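Long-range contacts in hydrogenase expression/formation protein HypE (PDB 2Z1U), which binds ATP and magnesium and, as a HypE family member, probably acts in the maturation of hydrogenases: residues 26-31 with 107-112; 45-51 with 148-152; 197-201 with 293-297; 238-244 with 302-308. All coordinates share one frame; numbering follows the deposited sequence.

Interaction 1: 26-31 with 107-112; sequences LFLRHF and LERVVA. With ATP (adenosine-5'-triphosphate), chain D.
The segments carrying F27 and V111 run in the same sense, their axes 30° from parallel and 9.9 Å apart at the closest. This is knobs-into-holes packing in the PurM-like N-terminal domain, where helices 17-31 and 104-121 both lie against strand 87-99. The knob is V111, set among L26, F27, H30 and F31. Its CG2 presses on F27 CE1 at 3.3 Å, while its CG1 packs against H30 CB and the F31 ring. L26 has its CG anti to the backbone N (chi1 -180°), which carries CD2 to L107 CD2 at 3.7 Å and CD1 over the E108 chain. At the outer side R29 NH2 makes a salt bridge to E108 OE2 of 2.8 Å. The bond is nearly straight at 172° and lies in the guanidinium plane. R29 NH1 binds D25 O as well. A112 N lies over one face of the H30 ring, toward its rim, and A112 CB touches H30 CE1. H30 ND1 shares a water with A112 O, weakly on the A112 side. H30 NE2 is buried and has no partner. Segment 26-31 also meets the nucleotide, which T130 helps hold. F31 turns its ring edge to adenine N1, and ATP N6 sits over the centre of the F27 ring, 3.3 Å above its plane.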
# COMPACT_ATOMS: atom_id res chain seq x y z
N LEU A 26 13.25 6.97 13.47
CA LEU A 26 11.99 6.47 14.00
C LEU A 26 11.59 5.13 13.41
O LEU A 26 11.52 4.13 14.13
CB LEU A 26 10.86 7.49 13.84
CG LEU A 26 9.48 7.06 14.38
CD1 LEU A 26 9.51 6.84 15.90
CD2 LEU A 26 8.41 8.06 14.00
N PHE A 27 11.32 5.13 12.10
CA PHE A 27 10.76 3.94 11.44
C PHE A 27 11.72 2.76 11.46
O PHE A 27 11.36 1.68 11.95
CB PHE A 27 10.29 4.26 10.01
CG PHE A 27 9.16 5.26 9.95
CD1 PHE A 27 7.91 4.96 10.50
CD2 PHE A 27 9.34 6.48 9.31
CE1 PHE A 27 6.86 5.88 10.44
CE2 PHE A 27 8.29 7.41 9.25
CZ PHE A 27 7.06 7.11 9.82
N LEU A 28 12.95 2.96 10.97
CA LEU A 28 13.98 1.91 10.98
C LEU A 28 14.31 1.43 12.38
O LEU A 28 14.58 0.25 12.59
CB LEU A 28 15.27 2.40 10.31
CG LEU A 28 15.41 2.01 8.84
CD1 LEU A 28 14.24 2.55 7.99
CD2 LEU A 28 16.76 2.47 8.31
N ARG A 29 14.30 2.35 13.34
CA ARG A 29 14.62 2.00 14.71
C ARG A 29 13.63 0.97 15.24
O ARG A 29 14.02 -0.06 15.79
CB ARG A 29 14.64 3.24 15.60
CG ARG A 29 15.33 3.04 16.94
CD ARG A 29 15.40 4.33 17.73
NE ARG A 29 14.28 4.41 18.67
CZ ARG A 29 13.25 5.25 18.58
NH1 ARG A 29 13.17 6.14 17.59
NH2 ARG A 29 12.29 5.22 19.50
N HIS A 30 12.34 1.24 15.05
CA HIS A 30 11.28 0.34 15.52
C HIS A 30 11.07 -0.92 14.68
O HIS A 30 10.70 -1.97 15.23
CB HIS A 30 9.96 1.10 15.68
CG HIS A 30 9.92 2.00 16.87
ND1 HIS A 30 9.47 1.57 18.10
CD2 HIS A 30 10.27 3.30 17.03
CE1 HIS A 30 9.55 2.57 18.97
NE2 HIS A 30 10.03 3.63 18.35
N PHE A 31 11.28 -0.81 13.37
CA PHE A 31 11.03 -1.93 12.45
C PHE A 31 12.27 -2.83 12.27
O PHE A 31 12.16 -3.96 11.77
CB PHE A 31 10.52 -1.42 11.10
CG PHE A 31 9.26 -0.57 11.19
CD1 PHE A 31 8.41 -0.65 12.30
CD2 PHE A 31 8.92 0.30 10.15
CE1 PHE A 31 7.25 0.13 12.37
CE2 PHE A 31 7.76 1.07 10.22
CZ PHE A 31 6.93 0.98 11.33
N LEU A 107 2.64 9.75 16.59
CA LEU A 107 3.34 8.99 15.55
C LEU A 107 4.25 7.90 16.12
O LEU A 107 4.19 6.75 15.68
CB LEU A 107 4.13 9.93 14.64
CG LEU A 107 4.93 9.30 13.49
CD1 LEU A 107 4.03 8.56 12.49
CD2 LEU A 107 5.76 10.37 12.79
N GLU A 108 5.07 8.25 17.11
CA GLU A 108 5.97 7.28 17.75
C GLU A 108 5.24 6.13 18.46
O GLU A 108 5.67 4.98 18.38
CB GLU A 108 6.95 7.98 18.72
CG GLU A 108 7.86 7.00 19.46
CD GLU A 108 9.16 7.61 19.96
OE1 GLU A 108 9.12 8.54 20.79
OE2 GLU A 108 10.22 7.12 19.52
N ARG A 109 4.15 6.44 19.17
CA ARG A 109 3.32 5.40 19.78
C ARG A 109 2.74 4.44 18.74
O ARG A 109 2.71 3.23 18.95
CB ARG A 109 2.18 6.03 20.58
CG ARG A 109 2.61 6.63 21.92
CD ARG A 109 1.37 6.91 22.77
NE ARG A 109 0.71 8.16 22.38
CZ ARG A 109 -0.57 8.45 22.62
NH1 ARG A 109 -1.37 7.58 23.25
NH2 ARG A 109 -1.06 9.62 22.22
N VAL A 110 2.30 5.00 17.61
CA VAL A 110 1.72 4.19 16.52
C VAL A 110 2.79 3.32 15.87
O VAL A 110 2.57 2.12 15.64
CB VAL A 110 1.04 5.07 15.46
CG1 VAL A 110 0.68 4.24 14.22
CG2 VAL A 110 -0.20 5.75 16.04
N VAL A 111 3.95 3.92 15.60
CA VAL A 111 5.11 3.22 15.05
C VAL A 111 5.56 2.11 16.00
O VAL A 111 5.81 0.99 15.56
CB VAL A 111 6.27 4.20 14.71
CG1 VAL A 111 7.54 3.44 14.40
CG2 VAL A 111 5.88 5.09 13.52
N ALA A 112 5.68 2.42 17.30
CA ALA A 112 5.99 1.41 18.33
C ALA A 112 5.00 0.23 18.32
O ALA A 112 5.42 -0.93 18.39
CB ALA A 112 6.03 2.06 19.72
PG ATP D . 9.38 9.34 -3.16
O1G ATP D . 8.38 8.81 -2.11
O2G ATP D . 9.85 10.72 -2.83
O3G ATP D . 8.93 9.16 -4.60
PB ATP D . 11.03 6.95 -2.95
O1B ATP D . 9.65 6.29 -2.78
O2B ATP D . 11.95 6.39 -4.00
O3B ATP D . 10.77 8.52 -3.08
PA ATP D . 11.27 7.32 -0.14
O1A ATP D . 11.89 8.70 0.07
O2A ATP D . 9.77 7.34 -0.03
O3A ATP D . 11.82 6.73 -1.56
O5' ATP D . 11.91 6.24 0.80
C5' ATP D . 13.31 6.24 1.13
C4' ATP D . 13.58 4.97 1.91
O4' ATP D . 12.91 5.11 3.17
C3' ATP D . 13.00 3.73 1.24
O3' ATP D . 13.91 2.64 1.44
C2' ATP D . 11.70 3.45 2.00
O2' ATP D . 11.45 2.04 2.04
C1' ATP D . 11.99 4.02 3.40
N9 ATP D . 10.79 4.56 4.08
C8 ATP D . 10.16 5.73 3.83
N7 ATP D . 9.12 5.89 4.67
C5 ATP D . 9.07 4.78 5.44
C6 ATP D . 8.20 4.28 6.53
N6 ATP D . 7.15 5.03 6.93
N1 ATP D . 8.50 3.11 7.07
C2 ATP D . 9.53 2.33 6.68
N3 ATP D . 10.37 2.74 5.69
C4 ATP D . 10.17 3.93 5.07
O HOH W 1 8.74 -1.08 18.22

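Interaction 2: 45-51 with 148-152; sequences LDLTGPL and IGEIL
E150 OE2 takes the backbone N-H of T48 at 3.0 Å and 166°. It uses the anti lone pair, on the side away from OE1. T48 OG1 adds a weak bond to the same oxygen. E150 CG is anti to its carbonyl carbon (chi1 -62°), and the extended chain beyond it carries the carboxylate across to the turn at T48. L47 CD2 lies against that carboxylate, 3.6 Å from E150 OE2. Its other methyl, CD1, packs on I148 CG1 at 3.9 Å. L51 and E150 form an antiparallel non-hydrogen-bonded pair, with their side chains side by side and pointing the same way. Next to this pair I151 N donates to P50 O at 3.0 Å, tilted 27° from the carbonyl plane. L51 CA also makes a CA-H...O contact of 3.1 Å to G149 O. I151 CD1 touches the L51 carbonyl, 3.4 Å from L51 O.

P50 and L51 join strand 50-58 to strand 141-151 in the four-stranded sheet of the N-terminal domain, while L47 and T48 lie on the link from strand 43-46. Strand 50-58 is outermost in this chain, but L45, D46, P50 and L51 pair with an antiparallel strand of the second subunit. The sheet therefore continues across the dimer interface, and L51 packs on L51 of the second subunit.

Further out, R90 makes a salt bridge to E150 OE1, so both carboxylate oxygens are held. Y91 lies against L45, L47 and I148. A water donates to T48 O and, at 2.8 Å, to I151 O, tying the turn to the strand end.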
# COMPACT_ATOMS: atom_id res chain seq x y z
N LEU A 45 13.50 -9.31 -1.62
CA LEU A 45 12.80 -10.37 -0.93
C LEU A 45 13.12 -11.75 -1.53
O LEU A 45 13.09 -11.93 -2.75
CB LEU A 45 11.29 -10.11 -1.02
CG LEU A 45 10.51 -9.34 0.06
CD1 LEU A 45 11.29 -8.28 0.83
CD2 LEU A 45 9.23 -8.78 -0.51
N ASP A 46 13.45 -12.72 -0.68
CA ASP A 46 13.62 -14.09 -1.15
C ASP A 46 12.43 -14.93 -0.76
O ASP A 46 12.35 -15.38 0.38
CB ASP A 46 14.89 -14.71 -0.55
CG ASP A 46 16.13 -14.13 -1.11
OD1 ASP A 46 16.27 -14.11 -2.36
OD2 ASP A 46 16.97 -13.68 -0.31
N LEU A 47 11.52 -15.17 -1.71
CA LEU A 47 10.27 -15.88 -1.39
C LEU A 47 9.94 -17.11 -2.26
O LEU A 47 10.25 -17.15 -3.45
CB LEU A 47 9.09 -14.90 -1.39
CG LEU A 47 8.98 -13.90 -0.24
CD1 LEU A 47 7.96 -12.82 -0.58
CD2 LEU A 47 8.60 -14.60 1.05
N THR A 48 9.28 -18.10 -1.65
CA THR A 48 8.92 -19.34 -2.36
C THR A 48 7.57 -19.34 -3.10
O THR A 48 6.50 -19.60 -2.51
CB THR A 48 9.06 -20.60 -1.45
OG1 THR A 48 10.31 -20.55 -0.75
CG2 THR A 48 9.02 -21.90 -2.29
N GLY A 49 7.56 -18.98 -4.41
CA GLY A 49 6.72 -19.53 -5.45
C GLY A 49 5.32 -18.93 -5.44
O GLY A 49 5.05 -17.83 -5.95
N PRO A 50 4.28 -19.79 -5.11
CA PRO A 50 2.91 -19.30 -5.05
C PRO A 50 2.78 -18.40 -3.83
O PRO A 50 3.03 -18.84 -2.71
CB PRO A 50 2.07 -20.58 -4.89
CG PRO A 50 3.03 -21.73 -5.08
CD PRO A 50 4.39 -21.21 -4.74
N LEU A 51 2.43 -17.14 -4.07
CA LEU A 51 2.39 -16.14 -3.01
C LEU A 51 1.00 -15.56 -2.87
O LEU A 51 0.20 -15.61 -3.81
CB LEU A 51 3.39 -15.01 -3.30
CG LEU A 51 4.84 -15.41 -3.58
CD1 LEU A 51 5.60 -14.20 -4.00
CD2 LEU A 51 5.49 -16.07 -2.38
N ILE A 148 2.78 -9.66 1.97
CA ILE A 148 3.13 -10.73 1.07
C ILE A 148 3.47 -11.99 1.87
O ILE A 148 4.24 -11.94 2.85
CB ILE A 148 4.29 -10.30 0.11
CG1 ILE A 148 4.45 -11.30 -1.03
CG2 ILE A 148 5.60 -10.09 0.84
CD1 ILE A 148 3.63 -10.90 -2.26
N GLY A 149 2.92 -13.11 1.43
CA GLY A 149 3.14 -14.38 2.10
C GLY A 149 3.24 -15.57 1.16
O GLY A 149 2.87 -15.49 -0.01
N GLU A 150 3.72 -16.68 1.70
CA GLU A 150 3.90 -17.91 0.95
C GLU A 150 2.67 -18.82 1.15
O GLU A 150 2.32 -19.17 2.28
CB GLU A 150 5.20 -18.59 1.42
CG GLU A 150 6.43 -17.72 1.12
CD GLU A 150 7.67 -18.09 1.93
OE1 GLU A 150 7.57 -18.24 3.17
OE2 GLU A 150 8.76 -18.21 1.31
N ILE A 151 2.01 -19.20 0.05
CA ILE A 151 0.85 -20.09 0.16
C ILE A 151 1.30 -21.48 0.64
O ILE A 151 2.31 -22.01 0.16
CB ILE A 151 -0.02 -20.12 -1.11
CG1 ILE A 151 -0.74 -18.76 -1.27
CG2 ILE A 151 -1.07 -21.24 -1.04
CD1 ILE A 151 -1.25 -18.47 -2.65
N LEU A 152 0.55 -22.01 1.61
CA LEU A 152 0.94 -23.23 2.32
C LEU A 152 0.31 -24.51 1.78
O LEU A 152 0.78 -25.60 2.07
CB LEU A 152 0.63 -23.10 3.82
CG LEU A 152 1.34 -21.99 4.60
CD1 LEU A 152 0.66 -21.78 5.95
CD2 LEU A 152 2.83 -22.29 4.78
O HOH W 2 4.80 -21.63 -0.98

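Interaction 3: 197-201 with 293-297; sequences DSASL and GPHGE
A type II beta turn from G293 to G296 presents P294 and H295 to the loop that leads into helix 202-212. Both elements belong to the C-terminal AIR synthase-like domain. The turn is closed by G296 N donating to G293 O at 2.9 Å. H295 has positive phi, as the third residue of such a turn does, and its ring reaches D197. H295 NE2 donates to D197 O at 2.8 Å. The bond is bent, 137° at the hydrogen, and D197 O lies 28° out of the ring plane. D197 CB sits over the same imidazole as a CH-pi contact, 3.9 Å from the centroid and offset toward the rim. The D197 carboxylate turns elsewhere: OD2 makes a salt bridge to K273, and OD1 takes the backbone N-H of E271. A199 CB touches both turn residues, 3.7 Å from H295 NE2 and near P294 CB.

L201 occupies the N-cap position of helix 202-212, and N80 OD1 accepts its backbone N-H. The L201 side chain lies about 5 Å from that of D220, a magnesium ligand. L201 CG is anti to the carbonyl carbon (chi1 -59°), which sends CD2 to the proline ring. There P294 CG is 3.8 Å from L201 CD2 and 3.4 Å from S200 O.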
# COMPACT_ATOMS: atom_id res chain seq x y z
N ASP A 197 -10.47 -6.27 19.45
CA ASP A 197 -9.92 -7.61 19.43
C ASP A 197 -8.73 -7.69 18.48
O ASP A 197 -8.26 -8.79 18.16
CB ASP A 197 -11.02 -8.60 19.00
CG ASP A 197 -11.66 -8.25 17.66
OD1 ASP A 197 -11.44 -7.14 17.10
OD2 ASP A 197 -12.41 -9.10 17.15
N SER A 198 -8.26 -6.53 18.03
CA SER A 198 -7.14 -6.45 17.08
C SER A 198 -6.07 -7.46 17.46
O SER A 198 -5.44 -7.36 18.52
CB SER A 198 -6.57 -5.03 17.03
OG SER A 198 -5.58 -4.91 16.01
N ALA A 199 -5.89 -8.47 16.61
CA ALA A 199 -4.93 -9.53 16.89
C ALA A 199 -4.60 -10.24 15.60
O ALA A 199 -5.42 -10.36 14.70
CB ALA A 199 -5.50 -10.54 17.94
N SER A 200 -3.38 -10.76 15.56
CA SER A 200 -2.85 -11.52 14.44
C SER A 200 -3.31 -12.97 14.49
O SER A 200 -3.17 -13.63 15.51
CB SER A 200 -1.30 -11.48 14.50
OG SER A 200 -0.88 -10.40 13.70
N LEU A 201 -3.80 -13.47 13.36
CA LEU A 201 -4.37 -14.82 13.27
C LEU A 201 -3.55 -15.78 12.41
O LEU A 201 -3.97 -16.90 12.16
CB LEU A 201 -5.81 -14.74 12.70
CG LEU A 201 -6.84 -13.90 13.46
CD1 LEU A 201 -8.16 -13.87 12.70
CD2 LEU A 201 -7.01 -14.41 14.88
N GLY A 293 -6.60 -20.40 19.59
CA GLY A 293 -6.18 -19.19 18.87
C GLY A 293 -6.60 -17.92 19.59
O GLY A 293 -7.30 -17.99 20.59
N PRO A 294 -6.21 -16.75 19.07
CA PRO A 294 -6.59 -15.52 19.76
C PRO A 294 -8.12 -15.46 19.91
O PRO A 294 -8.84 -15.84 18.97
CB PRO A 294 -6.11 -14.41 18.79
CG PRO A 294 -4.96 -15.06 18.04
CD PRO A 294 -5.48 -16.46 17.82
N HIS A 295 -8.59 -15.04 21.09
CA HIS A 295 -10.01 -14.90 21.41
C HIS A 295 -10.81 -16.21 21.32
O HIS A 295 -12.04 -16.21 21.36
CB HIS A 295 -10.66 -13.78 20.59
CG HIS A 295 -9.83 -12.54 20.54
ND1 HIS A 295 -9.54 -11.80 21.67
CD2 HIS A 295 -9.18 -11.94 19.52
CE1 HIS A 295 -8.75 -10.80 21.34
NE2 HIS A 295 -8.52 -10.86 20.04
N GLY A 296 -10.08 -17.33 21.26
CA GLY A 296 -10.71 -18.63 21.07
C GLY A 296 -11.54 -19.17 22.21
O GLY A 296 -12.16 -20.22 22.03
N GLU A 297 -11.58 -18.47 23.41
CA GLU A 297 -12.53 -18.86 24.44
C GLU A 297 -13.91 -19.13 23.84
O GLU A 297 -14.69 -19.88 24.38
CB GLU A 297 -12.63 -17.77 25.51
CG GLU A 297 -12.86 -16.38 24.96
CD GLU A 297 -11.57 -15.67 24.61
OE1 GLU A 297 -11.58 -14.43 24.49
OE2 GLU A 297 -10.54 -16.36 24.45

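Interaction 4: 238-244 with 302-308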
# COMPACT_ATOMS: atom_id res chain seq x y z
N GLN A 238 -21.99 -19.66 -4.52
CA GLN A 238 -23.34 -19.97 -5.05
C GLN A 238 -24.06 -21.02 -4.21
O GLN A 238 -24.55 -22.03 -4.71
CB GLN A 238 -23.29 -20.35 -6.53
CG GLN A 238 -22.92 -19.18 -7.43
CD GLN A 238 -24.01 -18.13 -7.44
OE1 GLN A 238 -25.10 -18.36 -7.98
NE2 GLN A 238 -23.74 -16.97 -6.85
N ALA A 239 -24.10 -20.76 -2.91
CA ALA A 239 -24.73 -21.66 -1.96
C ALA A 239 -25.48 -20.80 -0.96
O ALA A 239 -25.52 -19.58 -1.08
CB ALA A 239 -23.67 -22.50 -1.26
N VAL A 240 -26.09 -21.44 0.02
CA VAL A 240 -26.76 -20.70 1.07
C VAL A 240 -26.15 -21.06 2.42
O VAL A 240 -25.88 -22.23 2.70
CB VAL A 240 -28.34 -20.79 0.97
CG1 VAL A 240 -28.81 -21.91 0.04
CG2 VAL A 240 -29.01 -20.84 2.33
N CYS A 241 -25.84 -20.03 3.21
CA CYS A 241 -25.30 -20.24 4.54
C CYS A 241 -26.45 -20.24 5.54
O CYS A 241 -27.30 -19.35 5.52
CB CYS A 241 -24.26 -19.16 4.89
SG CYS A 241 -22.76 -19.27 3.89
N HIS A 242 -26.50 -21.29 6.36
CA HIS A 242 -27.48 -21.39 7.43
C HIS A 242 -26.78 -21.25 8.78
O HIS A 242 -25.85 -21.98 9.07
CB HIS A 242 -28.26 -22.72 7.35
CG HIS A 242 -29.29 -22.74 6.26
ND1 HIS A 242 -30.62 -22.50 6.50
CD2 HIS A 242 -29.17 -22.95 4.93
CE1 HIS A 242 -31.29 -22.57 5.36
NE2 HIS A 242 -30.43 -22.84 4.39
N VAL A 243 -27.23 -20.29 9.58
CA VAL A 243 -26.57 -19.93 10.82
C VAL A 243 -27.56 -19.99 11.99
O VAL A 243 -28.75 -19.74 11.80
CB VAL A 243 -25.90 -18.53 10.66
CG1 VAL A 243 -25.89 -17.75 11.98
CG2 VAL A 243 -24.46 -18.72 10.14
N LEU A 244 -27.08 -20.37 13.17
CA LEU A 244 -27.94 -20.47 14.36
C LEU A 244 -27.66 -19.30 15.30
O LEU A 244 -26.54 -19.18 15.84
CB LEU A 244 -27.70 -21.81 15.08
CG LEU A 244 -28.64 -22.18 16.24
CD1 LEU A 244 -30.12 -22.29 15.79
CD2 LEU A 244 -28.18 -23.47 16.90
N ILE A 302 -21.08 -22.29 14.15
CA ILE A 302 -22.26 -21.40 14.08
C ILE A 302 -23.31 -21.78 13.03
O ILE A 302 -24.41 -21.19 12.98
CB ILE A 302 -21.88 -19.91 13.88
CG1 ILE A 302 -21.25 -19.67 12.50
CG2 ILE A 302 -20.99 -19.43 15.03
CD1 ILE A 302 -21.06 -18.20 12.14
N GLY A 303 -23.00 -22.76 12.20
CA GLY A 303 -23.92 -23.13 11.12
C GLY A 303 -23.32 -24.06 10.10
O GLY A 303 -22.33 -24.75 10.36
N SER A 304 -23.94 -24.10 8.92
CA SER A 304 -23.53 -25.01 7.86
C SER A 304 -23.81 -24.43 6.47
O SER A 304 -24.62 -23.50 6.31
CB SER A 304 -24.19 -26.38 8.03
OG SER A 304 -25.61 -26.32 7.86
N VAL A 305 -23.14 -24.98 5.46
CA VAL A 305 -23.40 -24.63 4.07
C VAL A 305 -24.35 -25.68 3.45
O VAL A 305 -24.19 -26.89 3.69
CB VAL A 305 -22.10 -24.51 3.25
CG1 VAL A 305 -22.39 -24.14 1.80
CG2 VAL A 305 -21.16 -23.47 3.90
N LYS A 306 -25.33 -25.21 2.69
CA LYS A 306 -26.34 -26.06 2.06
C LYS A 306 -26.55 -25.67 0.60
O LYS A 306 -26.34 -24.52 0.22
CB LYS A 306 -27.67 -25.98 2.83
CG LYS A 306 -27.65 -26.69 4.18
CD LYS A 306 -28.98 -26.60 4.92
CE LYS A 306 -29.05 -27.59 6.08
NZ LYS A 306 -27.98 -27.43 7.09
N SER A 307 -26.93 -26.65 -0.21
CA SER A 307 -27.26 -26.40 -1.62
C SER A 307 -28.59 -25.66 -1.74
O SER A 307 -29.42 -25.71 -0.82
CB SER A 307 -27.28 -27.72 -2.40
OG SER A 307 -28.23 -28.62 -1.85
N VAL A 308 -28.79 -24.95 -2.85
CA VAL A 308 -30.02 -24.20 -3.11
C VAL A 308 -31.24 -25.11 -3.09
O VAL A 308 -31.25 -26.14 -3.76
CB VAL A 308 -29.97 -23.48 -4.48
CG1 VAL A 308 -31.34 -22.86 -4.83
CG2 VAL A 308 -28.89 -22.43 -4.48
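I302 O accepts the backbone N-H of L244 at 2.8 Å, nearly along the C=O axis. V243 CA adds a CA-H...O contact to the same oxygen at 3.3 Å. H242 O likewise accepts S304 N at 2.9 Å, with a CA-H...O contact from G303 CA at 3.0 Å. H242 N returns a bond to S304 O, and V240 and K306 exchange another two. The strands thus alternate hydrogen-bonded pairs, V240 with K306 and H242 with S304, with non-hydrogen-bonded pairs, C241 with V305 and V243 with G303.

Strands 240-244 and 300-306 are antiparallel neighbours (161° between segment directions) in the mixed sheet of the C-terminal domain. I302 and G303 together face I168 on the next strand, a classic beta bulge. A Schellman motif at Q238 ends helix 225-237 just before strand 240-244.

C241, V243 and V305 point to one face, where C241 and V243 touch helix 225-237. There V243 CG2 lies beside I302 CD1 at 4.0 Å, the two side chains pointing the same way. On the other face the K306 and H242 side chains cross at about a right angle, K306 CD 3.7 Å from H242 CD2. The K306 chain bends only at its last torsion (chi4 58°), which brings NZ to S304 OG at 2.7 Å.

Interactions 1 and 2 belong to the N-terminal half of the fold, interactions 3 and 4 to the C-terminal domain. All four are partly buried. Interaction 1 is helix packing with an adenine against it, and its one direct polar link is a salt bridge on the outer side. Interactions 2 and 4 both join antiparallel strands. Interaction 4 rests on regular backbone bonding, whereas interaction 2 leans on a glutamate side chain and adjoins the second subunit. Interaction 3, a turn against a loop, is the smallest and the most central, its centre about 10 Å from the centre of the chain. Interactions 1 and 4 lie on opposite sides of the chain centre, their own centres about 44 Å apart.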